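Local atomic coordinates of THUMP domain-containing protein (Pyrococcus horikoshii, PDB entry 1VBK), a protein that probably binds ATP and RNA, as a THUMP-domain protein related to the ThiI family of thiamine-biosynthesis and tRNA-modifying enzymes. Residues 14-19 and 255-260; 188-193 and 262-267; 198-203 and 295-300; 242-247 and 280-285; 273-278 and 286-291. One frame throughout, in Å; residues are numbered along the deposited sequence.

Contact 1. Residues 14-19 and 255-260; sequences KSRQTR and GVKGVI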
# COMPACT_ATOMS: atom_id res chain seq x y z
N LYS A 14 -18.39 2.63 6.92
CA LYS A 14 -17.85 2.13 5.67
C LYS A 14 -16.51 1.45 5.87
O LYS A 14 -15.61 2.00 6.51
CB LYS A 14 -17.70 3.27 4.66
CG LYS A 14 -18.99 4.00 4.31
CD LYS A 14 -19.41 4.97 5.41
CE LYS A 14 -20.60 5.81 4.98
NZ LYS A 14 -20.99 6.80 6.02
N SER A 15 -16.38 0.25 5.32
CA SER A 15 -15.15 -0.51 5.40
C SER A 15 -14.80 -0.92 3.98
O SER A 15 -15.63 -1.48 3.27
CB SER A 15 -15.33 -1.76 6.26
OG SER A 15 -14.17 -2.57 6.21
N ARG A 16 -13.58 -0.63 3.55
CA ARG A 16 -13.17 -1.00 2.20
C ARG A 16 -13.14 -2.52 2.05
O ARG A 16 -13.14 -3.04 0.93
CB ARG A 16 -11.79 -0.41 1.88
CG ARG A 16 -10.63 -1.09 2.60
CD ARG A 16 -9.31 -0.51 2.13
NE ARG A 16 -8.17 -1.29 2.62
CZ ARG A 16 -6.90 -1.03 2.32
NH1 ARG A 16 -6.60 0.00 1.53
NH2 ARG A 16 -5.93 -1.79 2.80
N GLN A 17 -13.11 -3.23 3.17
CA GLN A 17 -13.07 -4.69 3.15
C GLN A 17 -14.45 -5.34 3.13
O GLN A 17 -15.44 -4.73 3.53
CB GLN A 17 -12.31 -5.22 4.38
CG GLN A 17 -10.80 -5.10 4.28
CD GLN A 17 -10.21 -5.97 3.18
OE1 GLN A 17 -10.91 -6.75 2.55
NE2 GLN A 17 -8.91 -5.83 2.94
N THR A 18 -14.51 -6.57 2.64
CA THR A 18 -15.77 -7.30 2.62
C THR A 18 -15.99 -7.74 4.06
O THR A 18 -15.06 -7.72 4.86
CB THR A 18 -15.70 -8.56 1.73
OG1 THR A 18 -14.72 -9.46 2.26
CG2 THR A 18 -15.32 -8.18 0.31
N ARG A 19 -17.22 -8.12 4.40
CA ARG A 19 -17.50 -8.57 5.76
C ARG A 19 -16.57 -9.71 6.18
O ARG A 19 -16.05 -9.71 7.30
CB ARG A 19 -18.96 -9.03 5.87
CG ARG A 19 -19.25 -9.88 7.11
CD ARG A 19 -20.69 -10.36 7.16
NE ARG A 19 -21.61 -9.31 7.58
CZ ARG A 19 -21.63 -8.76 8.79
NH1 ARG A 19 -20.77 -9.15 9.72
NH2 ARG A 19 -22.51 -7.81 9.08
N GLY A 255 5.82 -1.03 1.77
CA GLY A 255 4.62 -0.74 1.01
C GLY A 255 3.65 0.19 1.73
O GLY A 255 2.44 -0.01 1.68
N VAL A 256 4.20 1.19 2.41
CA VAL A 256 3.42 2.17 3.16
C VAL A 256 2.61 3.04 2.18
O VAL A 256 3.15 3.51 1.18
CB VAL A 256 4.37 3.07 3.99
CG1 VAL A 256 3.62 4.24 4.59
CG2 VAL A 256 5.03 2.24 5.09
N LYS A 257 1.34 3.25 2.49
CA LYS A 257 0.46 4.04 1.63
C LYS A 257 0.23 5.46 2.11
O LYS A 257 -0.40 6.27 1.42
CB LYS A 257 -0.90 3.33 1.49
CG LYS A 257 -1.66 3.24 2.81
CD LYS A 257 -2.96 2.45 2.67
CE LYS A 257 -3.98 3.17 1.83
NZ LYS A 257 -5.24 2.39 1.74
N GLY A 258 0.73 5.78 3.30
CA GLY A 258 0.53 7.12 3.83
C GLY A 258 1.43 7.45 5.00
O GLY A 258 2.05 6.57 5.60
N VAL A 259 1.50 8.74 5.32
CA VAL A 259 2.31 9.22 6.43
C VAL A 259 1.41 10.05 7.35
O VAL A 259 0.60 10.85 6.88
CB VAL A 259 3.48 10.10 5.93
CG1 VAL A 259 4.23 10.70 7.12
CG2 VAL A 259 4.42 9.27 5.07
N ILE A 260 1.55 9.83 8.65
CA ILE A 260 0.75 10.52 9.66
C ILE A 260 1.61 11.46 10.50
O ILE A 260 2.65 11.05 11.02
CB ILE A 260 0.07 9.50 10.61
CG1 ILE A 260 -0.85 8.58 9.80
CG2 ILE A 260 -0.70 10.23 11.70
CD1 ILE A 260 -1.18 7.28 10.50
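The guanidinium of Arg16 is met by the amine of Lys257, which arrives obliquely, squarely over neither face nor edge, and comes closest to the NH1 branch. Arg16 NH1 and Lys257 NZ are 2.8 Å apart, yet both are donors, and at this separation two like charges would be expected to push each other away. That spacing is therefore doubtful as a real attraction, though it could mean an amine with reduced charge. The two chains run at each other from opposite directions. Arg16 stays extended from CG to NE, while Lys257 is bent at chi3. The carbon next to the amine sits farther back, with Lys257 CE 4.1 Å from Arg16 NH1, and the two segments bury just 66 Å² between them. The inner part of the guanidinium is held separately: Arg16 NE makes a weak hydrogen bond to Thr178 O, and the backbone N of Arg16 bonds to Glu179. Behind the arginine, Ser15 OG accepts from Gln17 N at 3.3 Å, an ST turn that bends the loop just before Thr18 caps the next helix. The loop 14-19 lies between strand 3-8 and helix 19-36 of the ferredoxin-like region, with Gln17 NE2 reaching Pro283 O of the second subunit. Across from it, 255-260 leaves helix 244-254 through a Schellman motif at Gly255 and enters strand 258-260, between strands 181-185 and 286-287 of the parallel sheet.

Contact 2. Residues 188-193 and 262-267; sequences DELSAL and GLRPND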
# COMPACT_ATOMS: atom_id res chain seq x y z
N ASP A 188 6.02 13.47 20.01
CA ASP A 188 5.42 14.07 21.20
C ASP A 188 4.03 13.51 21.47
O ASP A 188 3.56 12.62 20.77
CB ASP A 188 5.38 15.60 21.07
CG ASP A 188 4.43 16.08 19.98
OD1 ASP A 188 4.01 15.27 19.14
OD2 ASP A 188 4.11 17.29 19.98
N GLU A 189 3.36 14.04 22.50
CA GLU A 189 2.03 13.57 22.87
C GLU A 189 1.00 13.79 21.76
O GLU A 189 0.15 12.93 21.53
CB GLU A 189 1.57 14.27 24.16
CG GLU A 189 2.49 14.02 25.35
CD GLU A 189 2.01 14.70 26.62
OE1 GLU A 189 1.88 15.94 26.62
OE2 GLU A 189 1.77 13.99 27.62
N LEU A 190 1.09 14.93 21.09
CA LEU A 190 0.16 15.26 20.01
C LEU A 190 0.28 14.29 18.83
O LEU A 190 -0.73 13.86 18.28
CB LEU A 190 0.41 16.68 19.51
CG LEU A 190 0.00 17.82 20.45
CD1 LEU A 190 0.44 19.15 19.86
CD2 LEU A 190 -1.50 17.79 20.65
N SER A 191 1.51 13.97 18.44
CA SER A 191 1.71 13.05 17.33
C SER A 191 1.28 11.64 17.75
O SER A 191 0.87 10.83 16.92
CB SER A 191 3.18 13.06 16.88
OG SER A 191 4.07 12.82 17.96
N ALA A 192 1.37 11.36 19.05
CA ALA A 192 0.97 10.05 19.57
C ALA A 192 -0.54 9.91 19.46
O ALA A 192 -1.05 8.84 19.11
CB ALA A 192 1.41 9.90 21.02
N LEU A 193 -1.26 11.00 19.75
CA LEU A 193 -2.71 11.02 19.67
C LEU A 193 -3.14 10.91 18.21
O LEU A 193 -4.15 10.29 17.89
CB LEU A 193 -3.26 12.32 20.27
CG LEU A 193 -4.78 12.51 20.20
CD1 LEU A 193 -5.49 11.36 20.92
CD2 LEU A 193 -5.16 13.84 20.82
N GLY A 262 1.51 14.80 13.59
CA GLY A 262 0.69 15.41 14.62
C GLY A 262 0.46 16.90 14.49
O GLY A 262 0.12 17.57 15.47
N LEU A 263 0.61 17.42 13.28
CA LEU A 263 0.44 18.83 12.99
C LEU A 263 -0.93 19.39 13.38
O LEU A 263 -1.96 18.75 13.16
CB LEU A 263 0.69 19.08 11.50
CG LEU A 263 0.83 20.52 11.00
CD1 LEU A 263 2.05 21.16 11.63
CD2 LEU A 263 0.95 20.52 9.49
N ARG A 264 -0.93 20.58 13.96
CA ARG A 264 -2.16 21.25 14.38
C ARG A 264 -2.28 22.59 13.65
O ARG A 264 -1.27 23.18 13.26
CB ARG A 264 -2.16 21.53 15.88
CG ARG A 264 -2.13 20.31 16.77
CD ARG A 264 -2.08 20.74 18.22
NE ARG A 264 -0.93 21.59 18.49
CZ ARG A 264 -0.76 22.29 19.61
NH1 ARG A 264 -1.68 22.24 20.57
NH2 ARG A 264 0.33 23.03 19.78
N PRO A 265 -3.51 23.09 13.47
CA PRO A 265 -3.74 24.36 12.78
C PRO A 265 -2.88 25.46 13.39
O PRO A 265 -2.43 26.38 12.71
CB PRO A 265 -5.23 24.61 13.00
CG PRO A 265 -5.80 23.22 13.06
CD PRO A 265 -4.79 22.51 13.93
N ASN A 266 -2.64 25.34 14.69
CA ASN A 266 -1.84 26.30 15.45
C ASN A 266 -0.37 26.33 15.05
O ASN A 266 0.35 27.28 15.39
CB ASN A 266 -1.98 25.98 16.95
CG ASN A 266 -0.87 26.59 17.79
OD1 ASN A 266 -0.13 25.89 18.48
ND2 ASN A 266 -0.74 27.91 17.73
N ASP A 267 0.08 25.32 14.32
CA ASP A 267 1.48 25.24 13.91
C ASP A 267 1.71 25.72 12.47
O ASP A 267 2.85 25.78 12.00
CB ASP A 267 2.00 23.80 14.01
CG ASP A 267 1.57 23.11 15.28
OD1 ASP A 267 1.80 23.67 16.38
OD2 ASP A 267 1.01 21.99 15.19
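The start of helix 189-200 meets the loop that leaves strand 258-260, with Ser191 against Gly262 and Leu190 against Arg264, at the end of the sheet where the first strand of a ThiI-like ATP-binding fold hands over to its first helix. The backbones come closest at Ser191 CA and Gly262 CA, 3.7 Å apart. A side chain on Gly262 would run straight into Ser191 CA, so only a glycine fits this close approach. Farther out, Leu190 and Arg264 cross at about a right angle, and the CD1 methyl lies over one face of the guanidinium, offset toward its rim. Leu190 CD1 comes to 3.1 Å from Arg264 NE, a tight fit for a carbon on a nitrogen. The arginine chain bends at chi3 (-58°), which turns its flat end across the methyl; Leu290 packs against both side chains. No hydrogen bond passes between the segments, and each is braced from within. Asp188 caps the helix: its OD1 takes Ser191 N at 2.9 Å, met from above the carboxylate plane. The loop is folded by Asp267, whose OD2 accepts from Arg264 N at 2.7 Å on the anti side, the donor lying 25° out of the carboxylate plane, while Asp267 N bonds back to Arg264 O. Ser191 OG also bonds to His187 N in the turn before the helix. A capped helix following the central strand of a parallel sheet corresponds in place to the PP-loop of ATP pyrophosphatases of the HUP class, though the signature glycines are absent here.

Contact 3. Residues 198-203 and 295-300; sequences MMKRGV and EEYIKS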
# COMPACT_ATOMS: atom_id res chain seq x y z
N MET A 198 -5.64 7.37 13.99
CA MET A 198 -5.56 6.67 12.71
C MET A 198 -5.68 5.16 12.88
O MET A 198 -6.27 4.48 12.04
CB MET A 198 -4.27 7.04 11.99
CG MET A 198 -4.19 8.49 11.55
SD MET A 198 -5.57 8.95 10.48
CE MET A 198 -5.14 8.07 8.98
N MET A 199 -5.11 4.62 13.96
CA MET A 199 -5.23 3.19 14.19
C MET A 199 -6.71 2.86 14.38
O MET A 199 -7.21 1.83 13.90
CB MET A 199 -4.44 2.78 15.44
CG MET A 199 -2.93 2.81 15.25
SD MET A 199 -2.03 2.07 16.62
CE MET A 199 -1.88 3.47 17.70
N LYS A 200 -7.42 3.76 15.06
CA LYS A 200 -8.85 3.59 15.32
C LYS A 200 -9.63 3.54 14.01
O LYS A 200 -10.71 2.95 13.94
CB LYS A 200 -9.36 4.75 16.19
CG LYS A 200 -10.85 4.70 16.53
CD LYS A 200 -11.23 5.87 17.46
CE LYS A 200 -12.72 5.92 17.75
NZ LYS A 200 -13.53 6.17 16.53
N ARG A 201 -9.08 4.15 12.96
CA ARG A 201 -9.73 4.15 11.65
C ARG A 201 -9.27 2.92 10.85
O ARG A 201 -9.39 2.88 9.62
CB ARG A 201 -9.40 5.45 10.90
CG ARG A 201 -9.95 6.70 11.59
CD ARG A 201 -9.44 7.98 10.93
NE ARG A 201 -9.90 8.13 9.55
CZ ARG A 201 -11.11 8.57 9.20
NH1 ARG A 201 -11.99 8.90 10.13
NH2 ARG A 201 -11.43 8.68 7.92
N GLY A 202 -8.74 1.93 11.55
CA GLY A 202 -8.30 0.70 10.91
C GLY A 202 -6.95 0.70 10.22
O GLY A 202 -6.62 -0.22 9.48
N VAL A 203 -6.14 1.73 10.47
CA VAL A 203 -4.83 1.81 9.85
C VAL A 203 -3.72 1.17 10.67
O VAL A 203 -3.58 1.45 11.87
CB VAL A 203 -4.43 3.28 9.57
CG1 VAL A 203 -3.04 3.34 8.95
CG2 VAL A 203 -5.46 3.94 8.66
N GLU A 295 -13.43 18.83 16.00
CA GLU A 295 -12.96 19.25 17.31
C GLU A 295 -13.65 18.49 18.45
O GLU A 295 -12.98 17.96 19.34
CB GLU A 295 -13.18 20.75 17.50
CG GLU A 295 -12.52 21.63 16.44
CD GLU A 295 -13.00 21.32 15.03
OE1 GLU A 295 -14.24 21.26 14.82
OE2 GLU A 295 -12.15 21.13 14.14
N GLU A 296 -14.98 18.45 18.43
CA GLU A 296 -15.73 17.76 19.48
C GLU A 296 -15.39 16.28 19.55
O GLU A 296 -15.36 15.70 20.63
CB GLU A 296 -17.24 17.93 19.25
CG GLU A 296 -17.72 19.37 19.40
CD GLU A 296 -17.32 19.98 20.73
OE1 GLU A 296 -17.61 19.36 21.78
OE2 GLU A 296 -16.73 21.08 20.73
N TYR A 297 -15.12 15.68 18.40
CA TYR A 297 -14.77 14.26 18.35
C TYR A 297 -13.43 14.04 19.05
O TYR A 297 -13.31 13.16 19.91
CB TYR A 297 -14.66 13.78 16.90
CG TYR A 297 -14.00 12.43 16.77
CD1 TYR A 297 -14.59 11.28 17.31
CD2 TYR A 297 -12.77 12.29 16.13
CE1 TYR A 297 -13.97 10.04 17.21
CE2 TYR A 297 -12.14 11.05 16.02
CZ TYR A 297 -12.75 9.93 16.57
OH TYR A 297 -12.13 8.71 16.46
N ILE A 298 -12.43 14.83 18.68
CA ILE A 298 -11.11 14.70 19.27
C ILE A 298 -11.18 14.86 20.79
O ILE A 298 -10.49 14.14 21.53
CB ILE A 298 -10.13 15.73 18.68
CG1 ILE A 298 -9.95 15.48 17.18
CG2 ILE A 298 -8.79 15.66 19.41
CD1 ILE A 298 -9.01 16.44 16.49
N LYS A 299 -12.00 15.79 21.25
CA LYS A 299 -12.15 16.03 22.68
C LYS A 299 -12.72 14.78 23.35
O LYS A 299 -12.27 14.38 24.43
CB LYS A 299 -13.10 17.21 22.93
CG LYS A 299 -12.70 18.50 22.23
CD LYS A 299 -11.37 19.04 22.73
CE LYS A 299 -11.45 19.48 24.19
NZ LYS A 299 -10.17 20.07 24.65
N SER A 300 -13.71 14.16 22.72
CA SER A 300 -14.33 12.96 23.27
C SER A 300 -13.29 11.86 23.44
O SER A 300 -13.26 11.17 24.45
CB SER A 300 -15.47 12.48 22.37
OG SER A 300 -14.98 11.93 21.16
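Tyr297 and Lys200 carry this contact, the tyrosine with more of its surface buried than the lysine. They approach from opposite directions, one from the beginning of helix 295-305 and the other from the end of helix 189-200. Their ends are joined by a hydrogen bond from Lys200 NZ to Tyr297 OH at 2.9 Å, with the amine at the edge of the phenol, close to the ring plane. The hydroxyl is the acceptor here, and a positive charge beside it would be expected to polarise the phenol. The lysine does not touch with its amine alone. Its straight run through chi3 carries Lys200 CD and CE up to the hydroxyl, each 3.1 Å from Tyr297 OH, which is close for carbon and oxygen, and the bend at chi4 (-64°) turns NZ back onto the same oxygen. With a leucine in place of Lys200, the Tyr297 hydroxyl would probably lose the donor from this helix, and the ring end would be less firmly held. The lysine stem also packs on Phe69, so the pair lies where the ThiI-like part meets the ferredoxin-like region. Helix 189-200 stops just past the lysine. Gly202, at phi 80°, lets Val203 N return to Met198 O at 3.2 Å and Gly202 N to Met199 O at 2.8 Å. Met198 O also takes Arg201 N, on the opposite face of its plane from Val203 N. Such a glycine-ended last turn is a Schellman motif, here leading the chain from helix 189-200 into strand 204-210.

Contact 4. Residues 242-247 and 280-285; sequences ESFDRV and KMFPVP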
# COMPACT_ATOMS: atom_id res chain seq x y z
N GLU A 242 17.78 7.62 11.37
CA GLU A 242 18.85 8.60 11.56
C GLU A 242 18.81 9.75 10.56
O GLU A 242 19.37 10.81 10.81
CB GLU A 242 20.22 7.91 11.49
CG GLU A 242 20.55 7.33 10.11
CD GLU A 242 20.00 5.93 9.91
OE1 GLU A 242 18.86 5.65 10.35
OE2 GLU A 242 20.70 5.10 9.29
N SER A 243 18.16 9.53 9.42
CA SER A 243 18.06 10.56 8.38
C SER A 243 16.82 10.31 7.51
O SER A 243 16.23 9.23 7.58
CB SER A 243 19.32 10.58 7.52
OG SER A 243 19.74 9.27 7.21
N PHE A 244 16.44 11.28 6.69
CA PHE A 244 15.24 11.12 5.87
C PHE A 244 15.32 9.99 4.84
O PHE A 244 14.30 9.41 4.49
CB PHE A 244 14.89 12.43 5.15
CG PHE A 244 13.48 12.45 4.60
CD1 PHE A 244 12.39 12.40 5.46
CD2 PHE A 244 13.26 12.52 3.23
CE1 PHE A 244 11.08 12.41 4.95
CE2 PHE A 244 11.95 12.54 2.71
CZ PHE A 244 10.87 12.48 3.58
N ASP A 245 16.52 9.69 4.36
CA ASP A 245 16.67 8.62 3.38
C ASP A 245 16.14 7.30 3.96
O ASP A 245 15.52 6.51 3.25
CB ASP A 245 18.13 8.48 2.93
CG ASP A 245 19.10 8.36 4.09
OD1 ASP A 245 18.68 8.54 5.24
OD2 ASP A 245 20.30 8.09 3.84
N ARG A 246 16.37 7.08 5.25
CA ARG A 246 15.91 5.86 5.91
C ARG A 246 14.38 5.80 5.97
O ARG A 246 13.79 4.72 5.95
CB ARG A 246 16.50 5.77 7.32
CG ARG A 246 18.02 5.70 7.36
CD ARG A 246 18.55 4.43 6.70
NE ARG A 246 17.95 3.23 7.28
CZ ARG A 246 18.19 1.99 6.88
NH1 ARG A 246 19.04 1.76 5.88
NH2 ARG A 246 17.58 0.96 7.46
N VAL A 247 13.74 6.96 6.07
CA VAL A 247 12.28 7.02 6.11
C VAL A 247 11.71 6.61 4.75
O VAL A 247 10.75 5.84 4.67
CB VAL A 247 11.78 8.44 6.47
CG1 VAL A 247 10.26 8.48 6.45
CG2 VAL A 247 12.30 8.85 7.84
N LYS A 280 5.57 17.54 -1.03
CA LYS A 280 6.70 17.33 -1.91
C LYS A 280 7.77 16.37 -1.39
O LYS A 280 8.41 15.68 -2.18
CB LYS A 280 7.36 18.67 -2.26
CG LYS A 280 6.48 19.61 -3.07
CD LYS A 280 7.17 20.94 -3.28
CE LYS A 280 6.32 21.89 -4.11
NZ LYS A 280 6.95 23.24 -4.21
N MET A 281 7.98 16.33 -0.08
CA MET A 281 9.02 15.45 0.46
C MET A 281 8.63 13.98 0.60
O MET A 281 9.51 13.12 0.68
CB MET A 281 9.56 16.00 1.80
CG MET A 281 8.54 16.23 2.91
SD MET A 281 9.28 17.10 4.35
CE MET A 281 10.19 15.78 5.13
N PHE A 282 7.33 13.69 0.61
CA PHE A 282 6.86 12.31 0.73
C PHE A 282 6.22 11.83 -0.57
O PHE A 282 5.47 12.56 -1.21
CB PHE A 282 5.82 12.20 1.86
CG PHE A 282 6.39 12.39 3.23
CD1 PHE A 282 7.12 11.37 3.84
CD2 PHE A 282 6.19 13.57 3.92
CE1 PHE A 282 7.63 11.52 5.12
CE2 PHE A 282 6.70 13.74 5.21
CZ PHE A 282 7.43 12.71 5.81
N PRO A 283 6.52 10.58 -0.98
CA PRO A 283 5.99 9.97 -2.21
C PRO A 283 4.57 9.45 -2.04
O PRO A 283 3.96 8.95 -2.99
CB PRO A 283 6.98 8.85 -2.48
CG PRO A 283 7.30 8.39 -1.09
CD PRO A 283 7.51 9.69 -0.35
N VAL A 284 4.04 9.55 -0.82
CA VAL A 284 2.68 9.10 -0.53
C VAL A 284 1.98 10.22 0.23
O VAL A 284 2.63 11.11 0.77
CB VAL A 284 2.68 7.81 0.34
CG1 VAL A 284 3.39 6.68 -0.41
CG2 VAL A 284 3.37 8.08 1.67
N PRO A 285 0.64 10.20 0.27
CA PRO A 285 -0.14 11.23 0.96
C PRO A 285 0.20 11.34 2.44
O PRO A 285 0.50 10.35 3.10
CB PRO A 285 -1.59 10.76 0.76
CG PRO A 285 -1.53 10.02 -0.53
CD PRO A 285 -0.25 9.23 -0.41
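Phe244 drives its ring edge toward the face of Phe282 in an offset edge-to-face pair, with centroids 5.3 Å apart and planes at 70°. The nearest carbons are Phe244 CE1 and Phe282 CE1 at 3.6 Å. Met281 flanks the same phenylalanine: its CE methyl lies 3.5 Å from Phe244 CE1, and its sulfur stands obliquely to the ring in a Met-aromatic contact. On the edge of Phe244 sits a backbone oxygen, Met281 O, 3.2 Å from CE2 and in the ring plane. Val247 CG1 reaches the edge of Phe282 one turn along helix 244-254. Phe244 gets there because its CG is anti to the backbone N (chi1 -164°), which sends the ring out toward the end of helix 273-281. Phe282 is the first residue past that helix, and it packs on Ile251 of helix 244-254 and Val259 of strand 258-260. Next to it, Pro283 packs on Trp21 of the second subunit. No hydrogen bond joins the two segments, so the contact must rely on dispersion and on aromatic edges, slightly positive, facing a pi face and a carbonyl oxygen.

Contact 5. Residues 273-278 and 286-291; sequences SEITED and VYYPLI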
# COMPACT_ATOMS: atom_id res chain seq x y z
N SER A 273 2.80 26.23 4.46
CA SER A 273 4.02 25.80 3.79
C SER A 273 4.42 24.39 4.23
O SER A 273 4.90 23.60 3.41
CB SER A 273 5.15 26.78 4.09
OG SER A 273 5.34 26.91 5.49
N GLU A 274 4.23 24.07 5.50
CA GLU A 274 4.59 22.74 5.97
C GLU A 274 3.75 21.69 5.25
O GLU A 274 4.24 20.59 4.98
CB GLU A 274 4.41 22.63 7.49
CG GLU A 274 4.58 21.21 8.01
CD GLU A 274 5.05 21.16 9.45
OE1 GLU A 274 4.75 22.10 10.21
OE2 GLU A 274 5.72 20.17 9.82
N ILE A 275 2.51 22.02 4.93
CA ILE A 275 1.64 21.08 4.22
C ILE A 275 2.09 20.91 2.77
O ILE A 275 2.16 19.79 2.26
CB ILE A 275 0.16 21.55 4.26
CG1 ILE A 275 -0.38 21.43 5.69
CG2 ILE A 275 -0.68 20.71 3.31
CD1 ILE A 275 -1.78 21.97 5.87
N THR A 276 2.40 22.02 2.11
CA THR A 276 2.85 21.96 0.72
C THR A 276 4.23 21.31 0.64
O THR A 276 4.52 20.56 -0.30
CB THR A 276 2.90 23.38 0.11
OG1 THR A 276 3.70 24.23 0.93
CG2 THR A 276 1.49 23.96 0.01
N GLU A 277 5.08 21.61 1.62
CA GLU A 277 6.42 21.03 1.67
C GLU A 277 6.30 19.52 1.90
O GLU A 277 6.99 18.73 1.25
CB GLU A 277 7.22 21.68 2.81
CG GLU A 277 7.82 23.04 2.45
CD GLU A 277 8.18 23.87 3.67
OE1 GLU A 277 8.49 23.28 4.72
OE2 GLU A 277 8.16 25.11 3.57
N ASP A 278 5.41 19.14 2.82
CA ASP A 278 5.15 17.73 3.13
C ASP A 278 4.73 17.00 1.87
O ASP A 278 5.15 15.88 1.60
CB ASP A 278 4.03 17.59 4.16
CG ASP A 278 4.53 17.64 5.59
OD1 ASP A 278 3.69 17.58 6.51
OD2 ASP A 278 5.76 17.72 5.79
N VAL A 286 0.14 12.57 2.96
CA VAL A 286 0.41 12.82 4.36
C VAL A 286 -0.91 13.21 5.01
O VAL A 286 -1.67 14.00 4.45
CB VAL A 286 1.43 13.97 4.53
CG1 VAL A 286 1.71 14.22 6.01
CG2 VAL A 286 2.71 13.64 3.80
N TYR A 287 -1.20 12.63 6.17
CA TYR A 287 -2.45 12.92 6.85
C TYR A 287 -2.22 13.63 8.17
O TYR A 287 -1.24 13.37 8.87
CB TYR A 287 -3.24 11.62 7.08
CG TYR A 287 -3.56 10.90 5.79
CD1 TYR A 287 -2.67 9.97 5.25
CD2 TYR A 287 -4.74 11.17 5.10
CE1 TYR A 287 -2.95 9.33 4.04
CE2 TYR A 287 -5.03 10.54 3.89
CZ TYR A 287 -4.13 9.62 3.37
OH TYR A 287 -4.42 8.97 2.18
N TYR A 288 -3.15 14.53 8.50
CA TYR A 288 -3.08 15.33 9.72
C TYR A 288 -4.39 15.18 10.48
O TYR A 288 -5.28 16.02 10.39
CB TYR A 288 -2.87 16.79 9.36
CG TYR A 288 -1.77 17.03 8.35
CD1 TYR A 288 -0.43 16.99 8.72
CD2 TYR A 288 -2.07 17.29 7.01
CE1 TYR A 288 0.59 17.22 7.79
CE2 TYR A 288 -1.06 17.52 6.07
CZ TYR A 288 0.26 17.48 6.48
OH TYR A 288 1.26 17.70 5.56
N PRO A 289 -4.52 14.09 11.26
CA PRO A 289 -5.74 13.83 12.04
C PRO A 289 -6.22 14.98 12.92
O PRO A 289 -7.42 15.24 13.01
CB PRO A 289 -5.35 12.60 12.87
CG PRO A 289 -4.35 11.91 12.01
CD PRO A 289 -3.51 13.06 11.51
N LEU A 290 -5.28 15.66 13.57
CA LEU A 290 -5.63 16.76 14.47
C LEU A 290 -6.17 17.99 13.76
O LEU A 290 -6.70 18.90 14.39
CB LEU A 290 -4.42 17.12 15.34
CG LEU A 290 -3.83 15.95 16.14
CD1 LEU A 290 -2.67 16.43 16.99
CD2 LEU A 290 -4.91 15.33 17.01
N ILE A 291 -6.04 18.01 12.43
CA ILE A 291 -6.54 19.13 11.64
C ILE A 291 -7.78 18.71 10.86
O ILE A 291 -8.75 19.46 10.77
CB ILE A 291 -5.47 19.63 10.63
CG1 ILE A 291 -4.28 20.23 11.39
CG2 ILE A 291 -6.08 20.66 9.69
CD1 ILE A 291 -3.15 20.70 10.48
O HOH W 1 0.74 17.30 2.74
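This is a mixed polar and apolar contact in which Tyr288, just past strand 286-287, lays its phenol end against Ile275 and Asp278 on helix 273-281. The hydroxyl donates to the aspartate, Tyr288 OH to Asp278 OD1 at 2.6 Å, using the anti lone pair of that oxygen. Carboxylate and ring lie nearly coplanar, 12° apart, and the oxygen lies at the ring edge, in its plane. Asp278 OD1 is also in a salt bridge with Lys261, which reaches Glu274 too; the lysine would be expected to hold the aspartate in its charged form. The same hydroxyl accepts a hydrogen bond from a water 2.9 Å from Tyr288 OH, and that water donates to Ile275 O, also at 2.9 Å, linking the phenol to the backbone of the helix. Helix 273-281 is the crossover of a beta-alpha-beta unit between strands 258-260 and 286-287, and these bonds tie it to the chain just beyond its second strand. Apolar packing fills in beside them. Ile275 CG1 lies 4.0 Å from Tyr288 CE2, at an oblique angle to the ring, its place set by chi1 of -69°, with CG1 beside the backbone N. Val286 packs with CG1 by the carboxylate, 3.9 Å from Asp278 OD1, and CG2 by the backbone carbonyl, 4.0 Å from Asp278 O. A phenylalanine at Tyr288 would keep the ring packing but would probably leave Asp278 OD1 without its neutral donor and the water without one of its two acceptors. Leu263 also touches Tyr288, which is the N-cap residue of helix 289-292.

Contacts 2 to 5 belong to the C-terminal ThiI-like part, around its five-stranded parallel sheet; contact 1 links that part to the ferredoxin-like region. Contacts 2 and 3 lie on one helix, 189-200, with centres about 13 Å apart. Contacts 4 and 5 share helix 273-281, centres about 14 Å apart, and contacts 2 and 5 are closest of all, centres about 11 Å apart. Contacts 1 and 5 meet through strands 258-260 and 286-287, neighbours in the sheet. Along the chain, contacts 4 and 5 cross each other and both fall within the span of contact 3, while contact 5 follows contacts 1 and 2. Contacts 1 and 4 both touch the second subunit, so loop 14-19 and the loop after helix 273-281 take part in the dimer interface.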